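Local coordinates for protein Cif-like 1 (Burkholderia cenocepacia, PDB 7JQY) that probably hydrolyses epoxides, as a Cif-like member of the alpha/beta hydrolase fold family that assembles as an octamer, at residues 158-163 / 233-238; 185-190 / 214-219. The protein carries 1 engineered substitution. All coordinates share one frame; numbering follows the deposited sequence.

Contact 1: 158-163 / 233-238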
ATOM      1  N   GLU B 158      19.230 -23.289 -29.781  1.00 49.21           N
ATOM      2  CA  GLU B 158      18.903 -24.544 -29.114  1.00 52.00           C
ATOM      3  C   GLU B 158      18.330 -24.313 -27.723  1.00 53.24           C
ATOM      4  O   GLU B 158      17.456 -25.072 -27.289  1.00 51.21           O
ATOM      5  CB  GLU B 158      20.148 -25.429 -29.007  1.00 52.45           C
ATOM      6  CG  GLU B 158      20.667 -25.983 -30.331  1.00 56.06           C
ATOM      7  CD  GLU B 158      22.082 -26.538 -30.218  1.00 61.16           C
ATOM      8  OE1 GLU B 158      22.620 -27.021 -31.238  1.00 68.45           O
ATOM      9  OE2 GLU B 158      22.656 -26.496 -29.108  1.00 57.57           O
ATOM     10  N   ALA B 159      18.752 -23.239 -27.045  1.00 51.21           N
ATOM     11  CA  ALA B 159      18.116 -22.871 -25.786  1.00 48.11           C
ATOM     12  C   ALA B 159      16.654 -22.519 -26.001  1.00 48.47           C
ATOM     13  O   ALA B 159      15.796 -22.849 -25.173  1.00 48.72           O
ATOM     14  CB  ALA B 159      18.867 -21.706 -25.139  1.00 47.62           C
ATOM     15  N   LYS B 160      16.349 -21.884 -27.131  1.00 48.51           N
ATOM     16  CA  LYS B 160      14.974 -21.509 -27.434  1.00 50.27           C
ATOM     17  C   LYS B 160      14.130 -22.736 -27.758  1.00 53.06           C
ATOM     18  O   LYS B 160      13.005 -22.877 -27.263  1.00 54.66           O
ATOM     19  CB  LYS B 160      14.969 -20.527 -28.603  1.00 51.46           C
ATOM     20  CG  LYS B 160      13.675 -19.761 -28.815  1.00 54.38           C
ATOM     21  CD  LYS B 160      13.950 -18.442 -29.545  1.00 51.97           C
ATOM     22  CE  LYS B 160      13.704 -18.577 -31.041  1.00 56.01           C
ATOM     23  NZ  LYS B 160      13.328 -17.294 -31.706  1.00 55.91           N
ATOM     24  N   ALA B 161      14.673 -23.658 -28.554  1.00 52.30           N
ATOM     25  CA  ALA B 161      13.893 -24.816 -28.975  1.00 53.93           C
ATOM     26  C   ALA B 161      13.697 -25.818 -27.841  1.00 53.46           C
ATOM     27  O   ALA B 161      12.677 -26.518 -27.811  1.00 54.54           O
ATOM     28  CB  ALA B 161      14.562 -25.474 -30.181  1.00 53.07           C
ATOM     29  N   SER B 162      14.657 -25.907 -26.909  1.00 54.22           N
ATOM     30  CA  SER B 162      14.510 -26.755 -25.726  1.00 51.15           C
ATOM     31  C   SER B 162      13.468 -26.244 -24.744  1.00 53.29           C
ATOM     32  O   SER B 162      13.092 -26.986 -23.828  1.00 54.67           O
ATOM     33  CB  SER B 162      15.817 -26.845 -24.941  1.00 50.37           C
ATOM     34  OG  SER B 162      16.947 -26.877 -25.776  1.00 57.61           O
ATOM     35  N   ALA B 163      13.027 -24.995 -24.880  1.00 53.11           N
ATOM     36  CA  ALA B 163      12.353 -24.303 -23.784  1.00 50.06           C
ATOM     37  C   ALA B 163      13.212 -24.415 -22.524  1.00 50.30           C
ATOM     38  O   ALA B 163      12.757 -24.839 -21.457  1.00 50.02           O
ATOM     39  CB  ALA B 163      10.940 -24.841 -23.554  1.00 49.67           C
ATOM     40  N   GLN B 233      14.339  -8.694 -33.729  1.00 48.84           N
ATOM     41  CA  GLN B 233      15.119  -7.858 -34.631  1.00 45.76           C
ATOM     42  C   GLN B 233      16.602  -8.180 -34.530  1.00 46.66           C
ATOM     43  O   GLN B 233      17.321  -8.162 -35.538  1.00 50.57           O
ATOM     44  CB  GLN B 233      14.856  -6.385 -34.305  1.00 50.31           C
ATOM     45  CG  GLN B 233      15.697  -5.397 -35.063  1.00 49.74           C
ATOM     46  CD  GLN B 233      15.343  -3.943 -34.719  1.00 54.01           C
ATOM     47  OE1 GLN B 233      14.464  -3.670 -33.887  1.00 49.04           O
ATOM     48  NE2 GLN B 233      16.031  -3.009 -35.361  1.00 49.62           N
ATOM     49  N   ASP B 234      17.080  -8.465 -33.314  1.00 42.53           N
ATOM     50  CA  ASP B 234      18.475  -8.847 -33.120  1.00 43.98           C
ATOM     51  C   ASP B 234      18.792 -10.176 -33.806  1.00 47.76           C
ATOM     52  O   ASP B 234      19.903 -10.372 -34.311  1.00 47.90           O
ATOM     53  CB  ASP B 234      18.790  -8.930 -31.622  1.00 44.69           C
ATOM     54  CG  ASP B 234      18.700  -7.562 -30.916  1.00 45.18           C
ATOM     55  OD1 ASP B 234      19.232  -6.570 -31.455  1.00 41.99           O
ATOM     56  OD2 ASP B 234      18.090  -7.488 -29.826  1.00 44.02           O
ATOM     57  N   GLU B 235      17.853 -11.122 -33.774  1.00 47.29           N
ATOM     58  CA  GLU B 235      18.093 -12.424 -34.399  1.00 51.27           C
ATOM     59  C   GLU B 235      18.300 -12.266 -35.898  1.00 53.00           C
ATOM     60  O   GLU B 235      19.295 -12.742 -36.452  1.00 54.09           O
ATOM     61  CB  GLU B 235      16.940 -13.374 -34.096  1.00 47.45           C
ATOM     62  CG  GLU B 235      16.981 -13.901 -32.676  1.00 46.37           C
ATOM     63  CD  GLU B 235      15.701 -14.585 -32.263  1.00 49.76           C
ATOM     64  OE1 GLU B 235      14.674 -14.396 -32.956  1.00 49.50           O
ATOM     65  OE2 GLU B 235      15.724 -15.319 -31.247  1.00 51.40           O
ATOM     66  N   THR B 236      17.393 -11.543 -36.557  1.00 54.88           N
ATOM     67  CA  THR B 236      17.534 -11.268 -37.983  1.00 53.34           C
ATOM     68  C   THR B 236      18.840 -10.543 -38.273  1.00 55.44           C
ATOM     69  O   THR B 236      19.579 -10.909 -39.195  1.00 55.84           O
ATOM     70  CB  THR B 236      16.348 -10.425 -38.466  1.00 52.82           C
ATOM     71  OG1 THR B 236      15.127 -10.959 -37.941  1.00 54.77           O
ATOM     72  CG2 THR B 236      16.280 -10.388 -39.979  1.00 56.06           C
ATOM     73  N   ARG B 237      19.148  -9.509 -37.486  1.00 52.02           N
ATOM     74  CA  ARG B 237      20.332  -8.709 -37.777  1.00 54.03           C
ATOM     75  C   ARG B 237      21.612  -9.501 -37.533  1.00 54.09           C
ATOM     76  O   ARG B 237      22.549  -9.440 -38.339  1.00 54.58           O
ATOM     77  CB  ARG B 237      20.305  -7.418 -36.950  1.00 52.15           C
ATOM     78  CG  ARG B 237      21.422  -6.463 -37.286  1.00 52.30           C
ATOM     79  CD  ARG B 237      21.167  -5.778 -38.615  1.00 51.62           C
ATOM     80  NE  ARG B 237      22.231  -4.840 -38.946  1.00 52.93           N
ATOM     81  CZ  ARG B 237      22.164  -3.533 -38.709  1.00 55.32           C
ATOM     82  NH1 ARG B 237      21.079  -3.018 -38.143  1.00 53.28           N
ATOM     83  NH2 ARG B 237      23.177  -2.741 -39.041  1.00 56.59           N
ATOM     84  N   PHE B 238      21.648 -10.297 -36.459  1.00 51.36           N
ATOM     85  CA  PHE B 238      22.875 -11.012 -36.102  1.00 52.31           C
ATOM     86  C   PHE B 238      23.167 -12.160 -37.059  1.00 55.41           C
ATOM     87  O   PHE B 238      24.333 -12.430 -37.374  1.00 53.20           O
ATOM     88  CB  PHE B 238      22.777 -11.546 -34.671  1.00 53.24           C
ATOM     89  CG  PHE B 238      23.161 -10.551 -33.630  1.00 52.90           C
ATOM     90  CD1 PHE B 238      22.941  -9.194 -33.833  1.00 51.28           C
ATOM     91  CD2 PHE B 238      23.753 -10.968 -32.451  1.00 51.16           C
ATOM     92  CE1 PHE B 238      23.298  -8.273 -32.876  1.00 50.91           C
ATOM     93  CE2 PHE B 238      24.115 -10.054 -31.486  1.00 50.76           C
ATOM     94  CZ  PHE B 238      23.886  -8.700 -31.694  1.00 49.08           C
TER
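Within the helical region that separates two neighbouring parallel strands of the alpha/beta hydrolase sheet, 140-146 and 250-255, a single salt bridge between Lys-160 and Glu-235 ties helix 154-161 to helix 231-241. It shows how two helical segments can be joined by side-chain ends alone: the backbones stay well apart, with the CA atoms of Lys-160 and Glu-235 separated by 11.9 Å, and the two side chains reach across from opposite directions. Lys-160 sends CG anti to its own N (chi1 -165°), then bends at chi3 to bring the ammonium to the carboxylate. There Lys-160 NZ lies 3.1 Å from OE2 of Glu-235, on its syn side and tilted 23° out of the carboxylate plane. A weak second bond, Lys-160 NZ to OE1 of Glu-235 at 3.4 Å, makes the grip lopsidedly two-pronged. OE2 also accepts a hydrogen bond from Trp-156 NE1, which should restrain the carboxylate's rotation. Just beyond the lysine, Ala-163 follows the last turn with positive phi, its N bonded to Lys-160 O at 3.2 Å, and it packs on Lys-160 of a second subunit. This is a surface interhelical salt bridge beside a Schellman motif.

Contact 2: 185-190 / 214-219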
ATOM      1  N   GLY B 185       7.982  -1.821  -8.056  1.00 31.89           N
ATOM      2  CA  GLY B 185       7.863  -1.934  -6.609  1.00 31.35           C
ATOM      3  C   GLY B 185       8.398  -3.222  -6.009  1.00 35.23           C
ATOM      4  O   GLY B 185       8.467  -3.340  -4.775  1.00 34.58           O
ATOM      5  N   LYS B 186       8.759  -4.202  -6.831  1.00 32.06           N
ATOM      6  CA  LYS B 186       9.326  -5.454  -6.354  1.00 36.33           C
ATOM      7  C   LYS B 186      10.644  -5.746  -7.055  1.00 35.51           C
ATOM      8  O   LYS B 186      11.013  -6.911  -7.242  1.00 32.62           O
ATOM      9  CB  LYS B 186       8.328  -6.593  -6.543  1.00 34.97           C
ATOM     10  CG  LYS B 186       7.079  -6.362  -5.729  1.00 37.02           C
ATOM     11  CD  LYS B 186       6.023  -7.379  -5.982  1.00 40.07           C
ATOM     12  CE  LYS B 186       4.676  -6.854  -5.538  1.00 44.96           C
ATOM     13  NZ  LYS B 186       3.677  -7.037  -6.615  1.00 47.59           N
ATOM     14  N   GLU B 187      11.360  -4.689  -7.457  1.00 30.38           N
ATOM     15  CA  GLU B 187      12.598  -4.878  -8.201  1.00 29.69           C
ATOM     16  C   GLU B 187      13.618  -5.639  -7.367  1.00 35.14           C
ATOM     17  O   GLU B 187      14.292  -6.551  -7.871  1.00 31.87           O
ATOM     18  CB  GLU B 187      13.153  -3.528  -8.651  1.00 35.91           C
ATOM     19  CG  GLU B 187      12.165  -2.676  -9.456  1.00 32.63           C
ATOM     20  CD  GLU B 187      11.209  -1.878  -8.583  1.00 32.35           C
ATOM     21  OE1 GLU B 187      11.283  -1.991  -7.337  1.00 30.49           O
ATOM     22  OE2 GLU B 187      10.368  -1.145  -9.151  1.00 34.82           O
ATOM     23  N   ARG B 188      13.709  -5.314  -6.078  1.00 34.14           N
ATOM     24  CA  ARG B 188      14.683  -5.978  -5.214  1.00 34.54           C
ATOM     25  C   ARG B 188      14.394  -7.474  -5.082  1.00 35.52           C
ATOM     26  O   ARG B 188      15.289  -8.311  -5.253  1.00 34.18           O
ATOM     27  CB  ARG B 188      14.681  -5.313  -3.840  1.00 36.23           C
ATOM     28  CG  ARG B 188      16.041  -5.229  -3.194  1.00 40.14           C
ATOM     29  CD  ARG B 188      15.998  -4.337  -1.966  1.00 42.17           C
ATOM     30  NE  ARG B 188      16.748  -3.096  -2.148  1.00 38.66           N
ATOM     31  CZ  ARG B 188      17.330  -2.438  -1.147  1.00 40.82           C
ATOM     32  NH1 ARG B 188      17.241  -2.906   0.092  1.00 42.00           N
ATOM     33  NH2 ARG B 188      18.005  -1.314  -1.377  1.00 41.20           N
ATOM     34  N   ALA B 189      13.148  -7.829  -4.777  1.00 33.20           N
ATOM     35  CA  ALA B 189      12.801  -9.239  -4.626  1.00 34.40           C
ATOM     36  C   ALA B 189      12.935  -9.988  -5.950  1.00 36.42           C
ATOM     37  O   ALA B 189      13.348 -11.155  -5.974  1.00 30.73           O
ATOM     38  CB  ALA B 189      11.390  -9.373  -4.059  1.00 32.14           C
ATOM     39  N   TYR B 190      12.559  -9.347  -7.056  1.00 31.93           N
ATOM     40  CA  TYR B 190      12.656 -10.003  -8.352  1.00 33.75           C
ATOM     41  C   TYR B 190      14.108 -10.205  -8.764  1.00 35.13           C
ATOM     42  O   TYR B 190      14.486 -11.294  -9.207  1.00 32.68           O
ATOM     43  CB  TYR B 190      11.902  -9.189  -9.406  1.00 33.18           C
ATOM     44  CG  TYR B 190      11.875  -9.819 -10.791  1.00 36.60           C
ATOM     45  CD1 TYR B 190      11.072 -10.933 -11.063  1.00 33.11           C
ATOM     46  CD2 TYR B 190      12.627  -9.285 -11.833  1.00 35.89           C
ATOM     47  CE1 TYR B 190      11.027 -11.489 -12.322  1.00 32.94           C
ATOM     48  CE2 TYR B 190      12.595  -9.841 -13.107  1.00 35.24           C
ATOM     49  CZ  TYR B 190      11.793 -10.944 -13.346  1.00 36.18           C
ATOM     50  OH  TYR B 190      11.758 -11.503 -14.607  1.00 34.81           O
ATOM     51  N   ALA B 214      19.053   0.323  -9.059  1.00 33.48           N
ATOM     52  CA  ALA B 214      19.130   1.023 -10.335  1.00 33.46           C
ATOM     53  C   ALA B 214      17.898   0.745 -11.196  1.00 33.93           C
ATOM     54  O   ALA B 214      17.356   1.656 -11.832  1.00 32.37           O
ATOM     55  CB  ALA B 214      20.405   0.632 -11.071  1.00 33.48           C
ATOM     56  N   TYR B 215      17.429  -0.505 -11.213  1.00 28.58           N
ATOM     57  CA  TYR B 215      16.291  -0.900 -12.033  1.00 28.14           C
ATOM     58  C   TYR B 215      14.957  -0.466 -11.445  1.00 30.99           C
ATOM     59  O   TYR B 215      13.943  -0.520 -12.148  1.00 32.07           O
ATOM     60  CB  TYR B 215      16.331  -2.435 -12.267  1.00 30.27           C
ATOM     61  CG  TYR B 215      17.398  -2.756 -13.293  1.00 29.40           C
ATOM     62  CD1 TYR B 215      17.088  -2.819 -14.648  1.00 28.90           C
ATOM     63  CD2 TYR B 215      18.730  -2.891 -12.920  1.00 26.48           C
ATOM     64  CE1 TYR B 215      18.068  -3.042 -15.598  1.00 27.16           C
ATOM     65  CE2 TYR B 215      19.715  -3.114 -13.858  1.00 23.78           C
ATOM     66  CZ  TYR B 215      19.376  -3.194 -15.196  1.00 28.14           C
ATOM     67  OH  TYR B 215      20.364  -3.408 -16.142  1.00 32.25           O
ATOM     68  N   ALA B 216      14.940   0.026 -10.205  1.00 33.41           N
ATOM     69  CA  ALA B 216      13.746   0.632  -9.631  1.00 32.37           C
ATOM     70  C   ALA B 216      13.571   2.090 -10.051  1.00 35.93           C
ATOM     71  O   ALA B 216      12.489   2.656  -9.857  1.00 33.52           O
ATOM     72  CB  ALA B 216      13.794   0.535  -8.100  1.00 30.01           C
ATOM     73  N   ALA B 217      14.594   2.698 -10.636  1.00 35.23           N
ATOM     74  CA  ALA B 217      14.530   4.099 -11.040  1.00 34.76           C
ATOM     75  C   ALA B 217      13.507   4.303 -12.164  1.00 36.25           C
ATOM     76  O   ALA B 217      13.169   3.362 -12.887  1.00 35.21           O
ATOM     77  CB  ALA B 217      15.913   4.567 -11.486  1.00 32.75           C
ATOM     78  N   PRO B 218      12.985   5.525 -12.317  1.00 37.01           N
ATOM     79  CA  PRO B 218      11.942   5.774 -13.332  1.00 37.60           C
ATOM     80  C   PRO B 218      12.399   5.394 -14.732  1.00 34.65           C
ATOM     81  O   PRO B 218      13.420   5.876 -15.224  1.00 35.92           O
ATOM     82  CB  PRO B 218      11.696   7.286 -13.216  1.00 37.33           C
ATOM     83  CG  PRO B 218      12.095   7.631 -11.826  1.00 36.94           C
ATOM     84  CD  PRO B 218      13.250   6.722 -11.499  1.00 38.04           C
ATOM     85  N   GLY B 219      11.621   4.532 -15.385  1.00 35.67           N
ATOM     86  CA  GLY B 219      11.938   4.110 -16.735  1.00 37.35           C
ATOM     87  C   GLY B 219      12.954   2.979 -16.855  1.00 37.42           C
ATOM     88  O   GLY B 219      13.113   2.425 -17.952  1.00 37.79           O
TER
HETATM   89  O   HOH W   1      10.101   0.713 -11.481  1.00 39.63           O
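Glu-187 and Ala-216 meet where an alpha hairpin, two consecutive helices joined by a loop, closes on itself, the first turn of helix 187-198 lying against the chain that leaves helix 205-215. Such a junction illustrates how one acidic side chain can serve as both packing surface and polar anchor. The tight part is made by van der Waals contact, not by hydrogen bonds. The methyl of Ala-216 sits over one face of the Glu-187 carboxylate, CB 3.6 Å from CD, while Glu-187 CG presses on Ala-216 CA at 3.7 Å and comes within 3.9 Å of Tyr-215 O. This flat approach depends on a bend at chi2 (83°), which folds the carboxylate back over the start of its helix. From the opposite face of the carboxylate, the backbone of Gly-185 binds: its N donates to OE2 of Glu-187 at 2.7 Å, fairly straight at 158°, though 48° out of the carboxylate plane. Gly-185 lies just before the N-cap residue Lys-186, so the bond ties the entering loop to the first turn, and the helix N-terminus would be expected to favour the negative charge. Deeper in, Tyr-215 turns away toward the body of the fold, where its ring meets Trp-57 edge-to-face and its OH bonds to Gln-59 O. On another flank, Arg-188 forms a salt bridge to Asp-213. The loose side lies between the Ala-216 carbonyl and OE2 of Glu-187, where solvent adds a second, weaker link to the direct packing. A water lies 3.0 Å from Glu-187 OE2, within hydrogen-bonding distance, and 3.5 Å from Ala-216 O, a weak link at most.

How the contacts relate
Contacts 1 and 2 join parts of one predominantly helical region in different ways, the first by charge at long reach, the second by close packing of a carboxylate. In sequence, 185-190 and 214-219 both fall between the two segments of contact 1. In space the contacts remain separate: their centres are 27 Å apart and their nearest atoms about 14 Å. Each has residues facing a second subunit, so both lie near interfaces of the octamer. Contact 2 is the one associated with the probable active site, since the Tyr-215 side chain lies near, without touching, what is probably the nucleophile elbow. There the engineered Ser-123 replaces an aspartate, probably the natural nucleophile, as in related epoxide hydrolases.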